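PDB 6CL6: tail fiber protein from Pseudomonas aeruginosa, which probably recognises the bacterial surface as the receptor-binding fibre of an R-type pyocin, a contractile injection system. Local coordinates for residues Val138-Ser146 with Arg196-Trp206; Thr305-Phe316 with Thr351-Gln362. All coordinates share one frame; numbering follows the deposited sequence.

Overall arrangement
From the N terminus the chain passes a first antiparallel sheet and then reaches the loop 138-146, between strands 132-133 and 147-151. Interaction 1 closes after 49 intervening residues, when the hairpin of strands 193-199 and 202-208 meets that loop. It ties the far side of a mixed sheet to the loop between its first two strands. The chain then runs on past the iron site at H243 and H245. Interaction 2 comes later, within the C-terminal gp53-like region, and closes a 34-residue excursion by pairing strand 310-315 with strand 352-357. The two contacts are in series and neither encloses the other. Their centres lie about 144 Å apart, and both reach the second subunit.

Interaction 1 of 2, residues Val138-Ser146 with Arg196-Trp206; sequences VNLDSMVTS and RCRHSNTWFPW. With EDO (1,2-ethanediol), chain T.
D141 lays its carboxylate over one face of the W203 indole, with D141 CG 3.2 Å from W203 NE1 and the two planes 14° apart. The contact joins a short 3-10 turn, 140-142, to a beta-hairpin whose strands meet in a type I' turn from H199 to T202. An Asx turn starts the 3-10 segment: N139 OD1 accepts from D141 N. R196 comes in end-on, and both NH1 (2.9 Å) and NH2 (2.8 Å) donate to the same oxygen, D141 OD1. The R196 chain is extended from CG to NE, which carries the guanidinium across from the strand to the carboxylate. W203 CE3 lies over the centre of one guanidinium face. The aliphatic part, R196 CD, sits over the W206 ring, and R196 NE is hydrogen-bonded to Q183 OE1. On the other face of W203 lies R198 CB. V144 CG1 meets the W203 edge at CZ2 (4.1 Å) and also touches R198 NH1. The guanidinium of R198 is held too by the carbonyl of S178. One water links both segments: it donates to D141 O at 2.7 Å and accepts from R198 NH1 and W203 NE1.

Interaction 2 of 2, residues Thr305-Phe316 with Thr351-Gln362; sequences TCPADADASITF and TTAVIRNGYFAQ. With CA (calcium ion), chain I.
The F316 ring has T352 CA over one face, and its CZ reaches CB of A353 at 3.8 Å. The R356 guanidinium has the D311 carboxylate at its edge, planes 55° apart. F335 of the second subunit makes a cation-pi contact with R356, and its carbonyl accepts a hydrogen bond from R356 NE. R356 NH1 donates to D311 OD1 at 2.9 Å, from above the carboxylate plane. D311 OD2 has a second partner, R346. D311 and R356 are a non-hydrogen-bonded pair of the antiparallel strands 310-315 and 352-357, in a three-stranded sheet of the C-terminal gp53-like region. A312 and I355 exchange two backbone hydrogen bonds, as do I314 and A353, and I314 CG2 packs on I355 CG1. N357 ends strand 352-357 with CG anti to its backbone N (chi1 172°), which swings the amide toward the 307-310 turn. N357 ND2 donates to P307 O (3.0 Å), from above that carbonyl plane, and to A361 O (3.2 Å), in the amide plane. N357 OD1 accepts from Y359 N, an Asx turn, and from Q331. In the turns beyond, calcium is bound by D309 OD1 and G358 O (2.4 Å each), four waters and P337 O of the second subunit.

Interaction 1 of 2, residues Val138-Ser146 with Arg196-Trp206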
loop_
_atom_site.group_PDB
_atom_site.type_symbol
_atom_site.label_atom_id
_atom_site.label_comp_id
_atom_site.label_asym_id
_atom_site.label_seq_id
_atom_site.Cartn_x
_atom_site.Cartn_y
_atom_site.Cartn_z
ATOM N N VAL A 138 -10.433 -34.761 -19.508
ATOM C CA VAL A 138 -11.083 -33.960 -20.528
ATOM C C VAL A 138 -10.220 -32.765 -20.884
ATOM O O VAL A 138 -9.728 -32.050 -20.009
ATOM C CB VAL A 138 -12.485 -33.506 -20.079
ATOM C CG1 VAL A 138 -13.111 -32.630 -21.118
ATOM C CG2 VAL A 138 -13.356 -34.712 -19.776
ATOM N N ASN A 139 -10.040 -32.546 -22.180
ATOM C CA ASN A 139 -9.446 -31.319 -22.698
ATOM C C ASN A 139 -10.573 -30.333 -22.993
ATOM O O ASN A 139 -11.415 -30.573 -23.887
ATOM C CB ASN A 139 -8.639 -31.631 -23.947
ATOM C CG ASN A 139 -7.854 -30.441 -24.444
ATOM O OD1 ASN A 139 -8.118 -29.261 -24.096
ATOM N ND2 ASN A 139 -6.859 -30.722 -25.260
ATOM N N LEU A 140 -10.619 -29.233 -22.242
ATOM C CA LEU A 140 -11.716 -28.305 -22.413
ATOM C C LEU A 140 -11.734 -27.693 -23.796
ATOM O O LEU A 140 -12.773 -27.179 -24.208
ATOM C CB LEU A 140 -11.680 -27.187 -21.366
ATOM C CG LEU A 140 -11.857 -27.640 -19.918
ATOM C CD1 LEU A 140 -12.177 -26.451 -19.030
ATOM C CD2 LEU A 140 -12.939 -28.700 -19.736
ATOM N N ASP A 141 -10.609 -27.751 -24.524
ATOM C CA ASP A 141 -10.605 -27.325 -25.913
ATOM C C ASP A 141 -11.547 -28.167 -26.762
ATOM O O ASP A 141 -11.905 -27.756 -27.871
ATOM C CB ASP A 141 -9.187 -27.420 -26.525
ATOM C CG ASP A 141 -8.252 -26.320 -26.063
ATOM O OD1 ASP A 141 -8.603 -25.557 -25.160
ATOM O OD2 ASP A 141 -7.103 -26.204 -26.632
ATOM N N SER A 142 -11.918 -29.343 -26.287
ATOM C CA SER A 142 -12.844 -30.209 -27.033
ATOM C C SER A 142 -14.310 -29.903 -26.739
ATOM O O SER A 142 -15.196 -30.492 -27.355
ATOM C CB SER A 142 -12.562 -31.678 -26.701
ATOM O OG SER A 142 -13.038 -31.991 -25.385
ATOM N N MET A 143 -14.588 -29.008 -25.802
ATOM C CA MET A 143 -15.964 -28.687 -25.419
ATOM C C MET A 143 -16.408 -27.492 -26.259
ATOM O O MET A 143 -16.312 -26.328 -25.857
ATOM C CB MET A 143 -16.041 -28.414 -23.930
ATOM C CG MET A 143 -15.559 -29.567 -23.066
ATOM S SD MET A 143 -16.482 -31.104 -23.263
ATOM C CE MET A 143 -18.064 -30.615 -22.541
ATOM N N VAL A 144 -16.883 -27.803 -27.475
ATOM C CA VAL A 144 -17.121 -26.758 -28.475
ATOM C C VAL A 144 -18.583 -26.689 -28.903
ATOM O O VAL A 144 -18.900 -26.117 -29.933
ATOM C CB VAL A 144 -16.205 -26.968 -29.695
ATOM C CG1 VAL A 144 -14.740 -26.690 -29.312
ATOM C CG2 VAL A 144 -16.340 -28.387 -30.226
ATOM N N THR A 145 -19.473 -27.288 -28.144
ATOM C CA THR A 145 -20.911 -27.205 -28.416
ATOM C C THR A 145 -21.637 -26.559 -27.235
ATOM O O THR A 145 -21.263 -26.754 -26.075
ATOM C CB THR A 145 -21.508 -28.607 -28.734
ATOM O OG1 THR A 145 -21.635 -29.374 -27.550
ATOM C CG2 THR A 145 -20.620 -29.340 -29.709
ATOM N N SER A 146 -22.654 -25.763 -27.541
ATOM C CA SER A 146 -23.306 -24.963 -26.504
ATOM C C SER A 146 -23.914 -25.836 -25.427
ATOM O O SER A 146 -24.468 -26.893 -25.711
ATOM C CB SER A 146 -24.391 -24.095 -27.136
ATOM O OG SER A 146 -23.866 -23.102 -27.935
ATOM N N ARG A 196 -12.943 -17.315 -21.576
ATOM C CA ARG A 196 -12.078 -17.315 -22.743
ATOM C C ARG A 196 -12.931 -17.571 -23.983
ATOM O O ARG A 196 -14.132 -17.874 -23.903
ATOM C CB ARG A 196 -10.945 -18.346 -22.637
ATOM C CG ARG A 196 -11.387 -19.794 -22.862
ATOM C CD ARG A 196 -10.238 -20.801 -22.842
ATOM N NE ARG A 196 -10.747 -22.168 -23.042
ATOM C CZ ARG A 196 -10.030 -23.191 -23.482
ATOM N NH1 ARG A 196 -8.737 -23.043 -23.775
ATOM N NH2 ARG A 196 -10.602 -24.385 -23.649
ATOM N N CYS A 197 -12.284 -17.454 -25.143
ATOM C CA CYS A 197 -12.920 -17.643 -26.441
ATOM C C CYS A 197 -11.970 -18.310 -27.424
ATOM O O CYS A 197 -10.799 -17.897 -27.541
ATOM C CB CYS A 197 -13.351 -16.291 -27.037
ATOM S SG CYS A 197 -14.202 -16.354 -28.640
ATOM N N ARG A 198 -12.496 -19.290 -28.174
ATOM C CA ARG A 198 -11.781 -19.834 -29.331
ATOM C C ARG A 198 -12.101 -18.980 -30.537
ATOM O O ARG A 198 -13.246 -18.977 -31.030
ATOM C CB ARG A 198 -12.127 -21.286 -29.589
ATOM C CG ARG A 198 -11.136 -21.918 -30.591
ATOM C CD ARG A 198 -11.574 -23.291 -31.001
ATOM N NE ARG A 198 -12.644 -23.216 -31.985
ATOM C CZ ARG A 198 -13.256 -24.281 -32.494
ATOM N NH1 ARG A 198 -12.914 -25.489 -32.106
ATOM N NH2 ARG A 198 -14.229 -24.113 -33.367
ATOM N N HIS A 199 -11.099 -18.269 -31.036
ATOM C CA HIS A 199 -11.296 -17.339 -32.152
ATOM C C HIS A 199 -10.576 -17.911 -33.368
ATOM O O HIS A 199 -9.364 -18.127 -33.322
ATOM C CB HIS A 199 -10.767 -15.949 -31.830
ATOM C CG HIS A 199 -10.833 -15.020 -32.998
ATOM N ND1 HIS A 199 -9.741 -14.330 -33.468
ATOM C CD2 HIS A 199 -11.855 -14.717 -33.827
ATOM C CE1 HIS A 199 -10.099 -13.613 -34.516
ATOM N NE2 HIS A 199 -11.377 -13.827 -34.752
ATOM N N SER A 200 -11.324 -18.170 -34.436
ATOM C CA SER A 200 -10.791 -18.800 -35.656
ATOM C C SER A 200 -9.878 -19.958 -35.308
ATOM O O SER A 200 -8.741 -20.069 -35.785
ATOM C CB SER A 200 -10.091 -17.772 -36.534
ATOM O OG SER A 200 -11.053 -16.936 -37.156
ATOM N N ASN A 201 -10.382 -20.809 -34.427
ATOM C CA ASN A 201 -9.798 -22.090 -34.047
ATOM C C ASN A 201 -8.570 -21.978 -33.155
ATOM O O ASN A 201 -7.935 -22.995 -32.885
ATOM C CB ASN A 201 -9.464 -22.925 -35.299
ATOM C CG ASN A 201 -10.716 -23.231 -36.152
ATOM O OD1 ASN A 201 -11.599 -23.959 -35.723
ATOM N ND2 ASN A 201 -10.772 -22.661 -37.365
ATOM N N THR A 202 -8.252 -20.791 -32.641
ATOM C CA THR A 202 -7.168 -20.629 -31.666
ATOM C C THR A 202 -7.732 -20.060 -30.368
ATOM O O THR A 202 -8.383 -19.033 -30.385
ATOM C CB THR A 202 -6.077 -19.701 -32.207
ATOM O OG1 THR A 202 -5.521 -20.268 -33.406
ATOM C CG2 THR A 202 -4.968 -19.507 -31.184
ATOM N N TRP A 203 -7.450 -20.729 -29.252
ATOM C CA TRP A 203 -7.975 -20.276 -27.966
ATOM C C TRP A 203 -7.154 -19.122 -27.411
ATOM O O TRP A 203 -5.929 -19.194 -27.323
ATOM C CB TRP A 203 -7.995 -21.413 -26.963
ATOM C CG TRP A 203 -8.948 -22.499 -27.299
ATOM C CD1 TRP A 203 -8.674 -23.624 -28.021
ATOM C CD2 TRP A 203 -10.331 -22.588 -26.914
ATOM N NE1 TRP A 203 -9.804 -24.405 -28.138
ATOM C CE2 TRP A 203 -10.831 -23.802 -27.455
ATOM C CE3 TRP A 203 -11.191 -21.774 -26.155
ATOM C CZ2 TRP A 203 -12.152 -24.212 -27.276
ATOM C CZ3 TRP A 203 -12.537 -22.190 -25.993
ATOM C CH2 TRP A 203 -12.982 -23.384 -26.546
ATOM N N PHE A 204 -7.837 -18.045 -27.063
ATOM C CA PHE A 204 -7.266 -17.003 -26.222
ATOM C C PHE A 204 -7.023 -17.534 -24.824
ATOM O O PHE A 204 -7.675 -18.486 -24.400
ATOM C CB PHE A 204 -8.202 -15.798 -26.159
ATOM C CG PHE A 204 -8.067 -14.861 -27.317
ATOM C CD1 PHE A 204 -7.026 -13.939 -27.352
ATOM C CD2 PHE A 204 -8.981 -14.870 -28.353
ATOM C CE1 PHE A 204 -6.892 -13.056 -28.411
ATOM C CE2 PHE A 204 -8.846 -13.989 -29.407
ATOM C CZ PHE A 204 -7.797 -13.085 -29.440
ATOM N N PRO A 205 -6.096 -16.907 -24.080
ATOM C CA PRO A 205 -5.858 -17.306 -22.686
ATOM C C PRO A 205 -7.069 -17.072 -21.827
ATOM O O PRO A 205 -7.855 -16.154 -22.065
ATOM C CB PRO A 205 -4.698 -16.399 -22.230
ATOM C CG PRO A 205 -4.094 -15.863 -23.489
ATOM C CD PRO A 205 -5.230 -15.781 -24.484
ATOM N N TRP A 206 -7.203 -17.906 -20.779
ATOM C CA TRP A 206 -8.247 -17.647 -19.789
ATOM C C TRP A 206 -7.989 -16.292 -19.128
ATOM O O TRP A 206 -6.838 -15.924 -18.873
ATOM C CB TRP A 206 -8.272 -18.747 -18.740
ATOM C CG TRP A 206 -8.819 -20.071 -19.177
ATOM C CD1 TRP A 206 -8.104 -21.196 -19.507
ATOM C CD2 TRP A 206 -10.206 -20.436 -19.251
ATOM N NE1 TRP A 206 -8.976 -22.227 -19.821
ATOM C CE2 TRP A 206 -10.266 -21.781 -19.660
ATOM C CE3 TRP A 206 -11.402 -19.736 -19.057
ATOM C CZ2 TRP A 206 -11.481 -22.446 -19.870
ATOM C CZ3 TRP A 206 -12.600 -20.383 -19.242
ATOM C CH2 TRP A 206 -12.642 -21.728 -19.647
HETATM C C1 EDO T . -12.925 -10.647 -34.783
HETATM O O1 EDO T . -12.023 -11.235 -35.719
HETATM C C2 EDO T . -12.564 -9.170 -34.624
HETATM O O2 EDO T . -13.162 -8.439 -35.699
HETATM O O HOH W 1 -10.977 -26.547 -30.065
#

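Interaction 2 of 2, residues Thr305-Phe316 with Thr351-Gln362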
loop_
_atom_site.group_PDB
_atom_site.type_symbol
_atom_site.label_atom_id
_atom_site.label_comp_id
_atom_site.label_asym_id
_atom_site.label_seq_id
_atom_site.Cartn_x
_atom_site.Cartn_y
_atom_site.Cartn_z
ATOM N N THR A 305 63.012 67.069 53.345
ATOM C CA THR A 305 64.027 68.006 53.850
ATOM C C THR A 305 64.276 67.697 55.316
ATOM O O THR A 305 63.336 67.701 56.130
ATOM C CB THR A 305 63.584 69.454 53.668
ATOM O OG1 THR A 305 63.436 69.738 52.270
ATOM C CG2 THR A 305 64.648 70.420 54.254
ATOM N N CYS A 306 65.525 67.404 55.644
ATOM C CA CYS A 306 65.941 67.102 57.005
ATOM C C CYS A 306 66.753 68.271 57.578
ATOM O O CYS A 306 67.477 68.956 56.838
ATOM C CB CYS A 306 66.813 65.829 57.066
ATOM S SG CYS A 306 66.040 64.348 56.518
ATOM N N PRO A 307 66.667 68.524 58.875
ATOM C CA PRO A 307 67.547 69.526 59.490
ATOM C C PRO A 307 68.947 68.950 59.648
ATOM O O PRO A 307 69.171 67.746 59.542
ATOM C CB PRO A 307 66.912 69.798 60.855
ATOM C CG PRO A 307 65.774 68.773 61.022
ATOM C CD PRO A 307 65.976 67.745 59.906
ATOM N N ALA A 308 69.900 69.844 59.925
ATOM C CA ALA A 308 71.274 69.413 60.164
ATOM C C ALA A 308 71.315 68.405 61.310
ATOM O O ALA A 308 70.701 68.613 62.350
ATOM C CB ALA A 308 72.131 70.634 60.501
ATOM N N ASP A 309 72.035 67.300 61.115
ATOM C CA ASP A 309 72.332 66.364 62.203
ATOM C C ASP A 309 71.080 65.958 62.975
ATOM O O ASP A 309 71.090 65.900 64.200
ATOM C CB ASP A 309 73.367 66.995 63.183
ATOM C CG ASP A 309 74.745 67.177 62.576
ATOM O OD1 ASP A 309 75.175 66.340 61.743
ATOM O OD2 ASP A 309 75.422 68.165 62.954
ATOM N N ALA A 310 69.993 65.646 62.268
ATOM C CA ALA A 310 68.705 65.475 62.951
ATOM C C ALA A 310 67.733 64.714 62.055
ATOM O O ALA A 310 68.031 64.416 60.900
ATOM C CB ALA A 310 68.108 66.828 63.356
ATOM N N ASP A 311 66.542 64.443 62.600
ATOM C CA ASP A 311 65.521 63.634 61.950
ATOM C C ASP A 311 64.462 64.473 61.244
ATOM O O ASP A 311 64.191 65.627 61.594
ATOM C CB ASP A 311 64.790 62.742 62.965
ATOM C CG ASP A 311 65.674 61.703 63.600
ATOM O OD1 ASP A 311 66.614 61.224 62.955
ATOM O OD2 ASP A 311 65.404 61.362 64.766
ATOM N N ALA A 312 63.825 63.847 60.264
ATOM C CA ALA A 312 62.568 64.332 59.709
ATOM C C ALA A 312 61.673 63.130 59.490
ATOM O O ALA A 312 62.144 62.054 59.088
ATOM C CB ALA A 312 62.755 65.103 58.395
ATOM N N SER A 313 60.374 63.327 59.720
ATOM C CA SER A 313 59.384 62.281 59.527
ATOM C C SER A 313 58.871 62.291 58.098
ATOM O O SER A 313 58.767 63.342 57.465
ATOM C CB SER A 313 58.212 62.487 60.491
ATOM O OG SER A 313 58.628 62.301 61.828
ATOM N N ILE A 314 58.564 61.101 57.578
ATOM C CA ILE A 314 57.950 61.001 56.263
ATOM C C ILE A 314 56.635 60.250 56.401
ATOM O O ILE A 314 56.430 59.460 57.328
ATOM C CB ILE A 314 58.841 60.306 55.204
ATOM C CG1 ILE A 314 59.196 58.884 55.644
ATOM C CG2 ILE A 314 60.104 61.140 54.931
ATOM C CD1 ILE A 314 59.767 57.992 54.508
ATOM N N THR A 315 55.750 60.506 55.455
ATOM C CA THR A 315 54.492 59.775 55.318
ATOM C C THR A 315 54.489 59.087 53.968
ATOM O O THR A 315 54.737 59.728 52.929
ATOM C CB THR A 315 53.281 60.711 55.449
ATOM O OG1 THR A 315 53.307 61.341 56.733
ATOM C CG2 THR A 315 51.977 59.921 55.299
ATOM N N PHE A 316 54.225 57.777 53.980
ATOM C CA PHE A 316 54.271 56.999 52.760
ATOM C C PHE A 316 53.154 57.432 51.816
ATOM O O PHE A 316 52.041 57.719 52.268
ATOM C CB PHE A 316 54.122 55.516 53.080
ATOM C CG PHE A 316 55.202 54.974 53.968
ATOM C CD1 PHE A 316 56.535 55.255 53.727
ATOM C CD2 PHE A 316 54.880 54.190 55.056
ATOM C CE1 PHE A 316 57.519 54.740 54.547
ATOM C CE2 PHE A 316 55.859 53.684 55.876
ATOM C CZ PHE A 316 57.178 53.944 55.621
ATOM N N THR A 351 52.313 53.757 58.049
ATOM C CA THR A 351 52.074 55.050 57.427
ATOM C C THR A 351 53.244 56.013 57.453
ATOM O O THR A 351 53.276 56.929 56.619
ATOM C CB THR A 351 50.867 55.738 58.094
ATOM O OG1 THR A 351 51.095 55.874 59.497
ATOM C CG2 THR A 351 49.588 54.919 57.867
ATOM N N THR A 352 54.193 55.848 58.367
ATOM C CA THR A 352 55.271 56.822 58.513
ATOM C C THR A 352 56.605 56.125 58.765
ATOM O O THR A 352 56.666 54.936 59.062
ATOM C CB THR A 352 55.017 57.791 59.677
ATOM O OG1 THR A 352 55.013 57.032 60.894
ATOM C CG2 THR A 352 53.686 58.532 59.502
ATOM N N ALA A 353 57.685 56.903 58.666
ATOM C CA ALA A 353 59.008 56.470 59.068
ATOM C C ALA A 353 59.830 57.704 59.404
ATOM O O ALA A 353 59.406 58.852 59.184
ATOM C CB ALA A 353 59.677 55.641 57.985
ATOM N N VAL A 354 61.029 57.459 59.942
ATOM C CA VAL A 354 61.910 58.538 60.401
ATOM C C VAL A 354 63.207 58.477 59.608
ATOM O O VAL A 354 63.862 57.428 59.556
ATOM C CB VAL A 354 62.195 58.449 61.906
ATOM C CG1 VAL A 354 63.115 59.602 62.346
ATOM C CG2 VAL A 354 60.871 58.483 62.693
ATOM N N ILE A 355 63.545 59.592 58.973
ATOM C CA ILE A 355 64.743 59.724 58.160
ATOM C C ILE A 355 65.745 60.547 58.960
ATOM O O ILE A 355 65.440 61.670 59.389
ATOM C CB ILE A 355 64.450 60.365 56.800
ATOM C CG1 ILE A 355 63.401 59.563 56.014
ATOM C CG2 ILE A 355 65.738 60.503 55.996
ATOM C CD1 ILE A 355 63.733 58.085 55.815
ATOM N N ARG A 356 66.935 59.986 59.165
ATOM C CA ARG A 356 67.998 60.655 59.918
ATOM C C ARG A 356 69.033 61.231 58.963
ATOM O O ARG A 356 69.522 60.530 58.070
ATOM C CB ARG A 356 68.655 59.686 60.891
ATOM C CG ARG A 356 69.526 60.349 61.951
ATOM C CD ARG A 356 69.794 59.348 63.057
ATOM N NE ARG A 356 70.473 59.910 64.220
ATOM C CZ ARG A 356 69.876 60.638 65.163
ATOM N NH1 ARG A 356 68.597 60.947 65.059
ATOM N NH2 ARG A 356 70.575 61.076 66.200
ATOM N N ASN A 357 69.390 62.498 59.176
ATOM C CA ASN A 357 70.390 63.181 58.361
ATOM C C ASN A 357 71.633 63.449 59.190
ATOM O O ASN A 357 71.626 64.310 60.079
ATOM C CB ASN A 357 69.828 64.477 57.806
ATOM C CG ASN A 357 70.865 65.310 57.119
ATOM O OD1 ASN A 357 71.775 64.794 56.484
ATOM N ND2 ASN A 357 70.749 66.628 57.267
ATOM N N GLY A 358 72.702 62.713 58.901
ATOM C CA GLY A 358 73.972 62.938 59.569
ATOM C C GLY A 358 74.785 64.097 59.051
ATOM O O GLY A 358 75.777 64.438 59.672
ATOM N N TYR A 359 74.380 64.719 57.940
ATOM C CA TYR A 359 75.134 65.846 57.386
ATOM C C TYR A 359 74.846 67.106 58.197
ATOM O O TYR A 359 73.706 67.315 58.635
ATOM C CB TYR A 359 74.744 66.083 55.940
ATOM C CG TYR A 359 75.550 67.167 55.244
ATOM C CD1 TYR A 359 76.918 67.123 55.223
ATOM C CD2 TYR A 359 74.920 68.197 54.550
ATOM C CE1 TYR A 359 77.662 68.120 54.586
ATOM C CE2 TYR A 359 75.616 69.159 53.908
ATOM C CZ TYR A 359 77.007 69.128 53.929
ATOM O OH TYR A 359 77.716 70.093 53.285
ATOM N N PHE A 360 75.861 67.968 58.354
ATOM C CA PHE A 360 75.780 69.108 59.267
ATOM C C PHE A 360 75.134 70.334 58.645
ATOM O O PHE A 360 75.551 71.474 58.905
ATOM C CB PHE A 360 77.166 69.424 59.839
ATOM C CG PHE A 360 78.218 69.890 58.851
ATOM C CD1 PHE A 360 77.954 70.135 57.525
ATOM C CD2 PHE A 360 79.524 70.099 59.316
ATOM C CE1 PHE A 360 78.944 70.596 56.658
ATOM C CE2 PHE A 360 80.532 70.565 58.456
ATOM C CZ PHE A 360 80.250 70.822 57.134
ATOM N N ALA A 361 74.122 70.128 57.795
ATOM C CA ALA A 361 73.351 71.218 57.223
ATOM C C ALA A 361 71.999 70.677 56.797
ATOM O O ALA A 361 71.862 69.491 56.508
ATOM C CB ALA A 361 74.041 71.870 56.024
ATOM N N GLN A 362 71.001 71.556 56.769
ATOM C CA GLN A 362 69.714 71.198 56.183
ATOM C C GLN A 362 69.934 70.599 54.798
ATOM O O GLN A 362 70.696 71.143 53.988
ATOM C CB GLN A 362 68.818 72.434 56.089
ATOM C CG GLN A 362 67.416 72.154 55.563
ATOM C CD GLN A 362 66.466 73.339 55.672
ATOM O OE1 GLN A 362 65.785 73.510 56.685
ATOM N NE2 GLN A 362 66.435 74.171 54.635
HETATM CA CA CA I . 77.239 65.213 61.374
HETATM O O HOH W 2 77.901 67.394 62.361
HETATM O O HOH W 3 50.998 56.775 54.689
HETATM O O HOH W 4 78.265 66.145 59.397
HETATM O O HOH W 5 77.278 62.730 61.155
HETATM O O HOH W 6 79.479 64.813 62.095
#